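Local coordinates for protein interacting with Hsp90 1 (Saccharomyces cerevisiae, PDB 4CHH) that takes part in pre-rRNA processing as a component of the R2TP complex, interacts with Hsp90 and is required for the association of NOP58 with snoRNA, at residues E177-Q180 with D181-A184. Numbering follows the deposited sequence.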
ATOM      1  N   GLU A 177      -2.507   0.595 -16.751  1.00 39.15           N
ATOM      2  CA  GLU A 177      -2.538   0.686 -15.287  1.00 37.15           C
ATOM      3  C   GLU A 177      -2.196   2.108 -14.823  1.00 34.97           C
ATOM      4  O   GLU A 177      -2.445   2.446 -13.668  1.00 33.65           O
ATOM      5  CB  GLU A 177      -1.573  -0.328 -14.644  1.00 38.42           C
ATOM      6  CG  GLU A 177      -2.023  -1.771 -14.763  1.00 50.74           C
ATOM      7  CD  GLU A 177      -1.016  -2.755 -14.204  1.00 77.28           C
ATOM      8  OE1 GLU A 177      -0.005  -3.036 -14.892  1.00 60.99           O
ATOM      9  OE2 GLU A 177      -1.222  -3.222 -13.061  1.00 87.19           O
ATOM     10  N   LEU A 178      -1.600   2.925 -15.709  1.00 27.51           N
ATOM     11  CA  LEU A 178      -1.198   4.295 -15.388  1.00 26.01           C
ATOM     12  C   LEU A 178      -2.377   5.251 -15.290  1.00 28.60           C
ATOM     13  O   LEU A 178      -3.409   5.008 -15.928  1.00 26.38           O
ATOM     14  CB  LEU A 178      -0.247   4.833 -16.479  1.00 25.55           C
ATOM     15  CG  LEU A 178       1.196   4.310 -16.493  1.00 29.30           C
ATOM     16  CD1 LEU A 178       1.942   4.805 -17.753  1.00 28.83           C
ATOM     17  CD2 LEU A 178       1.953   4.732 -15.240  1.00 30.91           C
ATOM     18  N   HIS A 179      -2.191   6.381 -14.551  1.00 24.08           N
ATOM     19  CA  HIS A 179      -3.143   7.497 -14.487  1.00 23.40           C
ATOM     20  C   HIS A 179      -3.428   7.902 -15.958  1.00 29.16           C
ATOM     21  O   HIS A 179      -2.476   8.034 -16.742  1.00 27.24           O
ATOM     22  CB  HIS A 179      -2.502   8.639 -13.678  1.00 23.47           C
ATOM     23  CG  HIS A 179      -3.335   9.872 -13.497  1.00 26.49           C
ATOM     24  ND1 HIS A 179      -3.747  10.644 -14.577  1.00 28.35           N
ATOM     25  CD2 HIS A 179      -3.699  10.497 -12.356  1.00 28.17           C
ATOM     26  CE1 HIS A 179      -4.393  11.671 -14.059  1.00 27.53           C
ATOM     27  NE2 HIS A 179      -4.386  11.629 -12.725  1.00 28.06           N
ATOM     28  N   GLN A 180      -4.722   8.044 -16.326  1.00 28.28           N
ATOM     29  CA  GLN A 180      -5.190   8.383 -17.682  0.60 29.28           C
ATOM     30  C   GLN A 180      -4.314   9.436 -18.392  1.00 34.01           C
ATOM     31  O   GLN A 180      -3.987   9.259 -19.564  1.00 35.57           O
ATOM     32  CB  GLN A 180      -6.648   8.891 -17.627  0.60 30.70           C
ATOM     33  CG  GLN A 180      -7.429   8.707 -18.934  0.60 45.14           C
ATOM     34  CD  GLN A 180      -7.526   7.265 -19.377  0.60 60.82           C
ATOM     35  OE1 GLN A 180      -7.064   6.903 -20.460  0.60 53.71           O
ATOM     36  NE2 GLN A 180      -8.114   6.406 -18.546  0.60 56.31           N
ATOM     37  N   ASP A 181      -3.945  10.538 -17.691  1.00 29.48           N
ATOM     38  CA  ASP A 181      -3.139  11.621 -18.311  1.00 29.49           C
ATOM     39  C   ASP A 181      -1.660  11.238 -18.557  1.00 32.95           C
ATOM     40  O   ASP A 181      -0.920  11.983 -19.219  1.00 32.80           O
ATOM     41  CB  ASP A 181      -3.205  12.912 -17.467  1.00 30.90           C
ATOM     42  CG  ASP A 181      -4.608  13.450 -17.216  1.00 40.17           C
ATOM     43  OD1 ASP A 181      -5.569  12.922 -17.823  1.00 41.21           O
ATOM     44  OD2 ASP A 181      -4.748  14.382 -16.392  1.00 44.43           O
ATOM     45  N   TYR A 182      -1.237  10.077 -18.054  1.00 28.25           N
ATOM     46  CA  TYR A 182       0.154   9.655 -18.190  1.00 27.42           C
ATOM     47  C   TYR A 182       0.316   8.441 -19.115  1.00 33.37           C
ATOM     48  O   TYR A 182       1.438   8.005 -19.343  1.00 33.81           O
ATOM     49  CB  TYR A 182       0.738   9.382 -16.804  1.00 26.13           C
ATOM     50  CG  TYR A 182       0.829  10.636 -15.959  1.00 25.45           C
ATOM     51  CD1 TYR A 182      -0.258  11.074 -15.203  1.00 26.59           C
ATOM     52  CD2 TYR A 182       1.999  11.380 -15.910  1.00 25.47           C
ATOM     53  CE1 TYR A 182      -0.177  12.227 -14.424  1.00 25.63           C
ATOM     54  CE2 TYR A 182       2.102  12.513 -15.108  1.00 25.92           C
ATOM     55  CZ  TYR A 182       1.015  12.929 -14.365  1.00 28.26           C
ATOM     56  OH  TYR A 182       1.137  14.054 -13.600  1.00 27.94           O
ATOM     57  N   LYS A 183      -0.795   7.928 -19.677  1.00 32.40           N
ATOM     58  CA  LYS A 183      -0.810   6.805 -20.632  1.00 33.62           C
ATOM     59  C   LYS A 183      -0.167   7.245 -21.959  1.00 41.69           C
ATOM     60  O   LYS A 183       0.104   8.436 -22.137  1.00 43.32           O
ATOM     61  CB  LYS A 183      -2.259   6.320 -20.877  1.00 35.75           C
ATOM     62  CG  LYS A 183      -2.989   5.790 -19.641  1.00 43.99           C
ATOM     63  CD  LYS A 183      -4.262   5.048 -20.029  1.00 48.66           C
ATOM     64  CE  LYS A 183      -5.058   4.584 -18.839  1.00 47.93           C
ATOM     65  NZ  LYS A 183      -6.193   3.717 -19.252  1.00 56.73           N
ATOM     66  N   ALA A 184       0.080   6.301 -22.884  1.00 39.44           N
ATOM     67  CA  ALA A 184       0.670   6.586 -24.197  1.00 69.28           C
ATOM     68  C   ALA A 184      -0.417   6.876 -25.227  1.00 98.62           C
ATOM     69  O   ALA A 184      -0.958   7.979 -25.259  1.00 63.34           O
ATOM     70  CB  ALA A 184       1.526   5.418 -24.656  1.00 70.01           C
TER
HETATM   71  O   HOH W   1      -2.774   9.990 -21.837  1.00 58.31           O
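His179 and Tyr182 meet on both backbone and side chain, near the end of the modelled chain, in the loop after strand 171-174. Tyr182 N donates to His179 O at 2.7 Å, the i to i+3 bond of a beta turn through Gln180 and Asp181; the donor sits above the carbonyl plane, 39° out of it. The imidazole of the same residue accepts a second amide: with CG anti to the backbone N (chi1 -180°), the ring swings forward and His179 ND1 accepts from Asp181 N at 3.1 Å, nearly in the ring plane. As the acceptor here, ND1 probably carries no proton. Over one imidazole face comes the CD1-CE1 edge of Tyr182, CD1 nearest and CE1 over the face toward the ring's rim, in a T-shaped stack with planes at 89°. The Asp181 carboxylate runs beside the ring, OD2 3.6 Å from His179 CE1.

The next amide, Lys183 N, reaches Gln180 O only weakly, at 3.5 Å; a water gives that carbonyl a firmer partner, donating to Gln180 O at 2.7 Å and, longer, to Lys183 O. The extended Lys183 chain runs back across the turn, laying CE 3.4 Å from Leu178 O, and its NZ makes a weak, long ion pair with Asp176. Leu178 itself packs on Ser30 and Ile32 of strand 29-47.

A leucine in place of His179 would probably leave the Asp181 amide without its acceptor and Tyr182 without its imidazole face. Asp181 N and Tyr182 N are both satisfied by one residue, through its ring and its carbonyl, which ties the turn together at the surface of this PIH1 N-terminal domain.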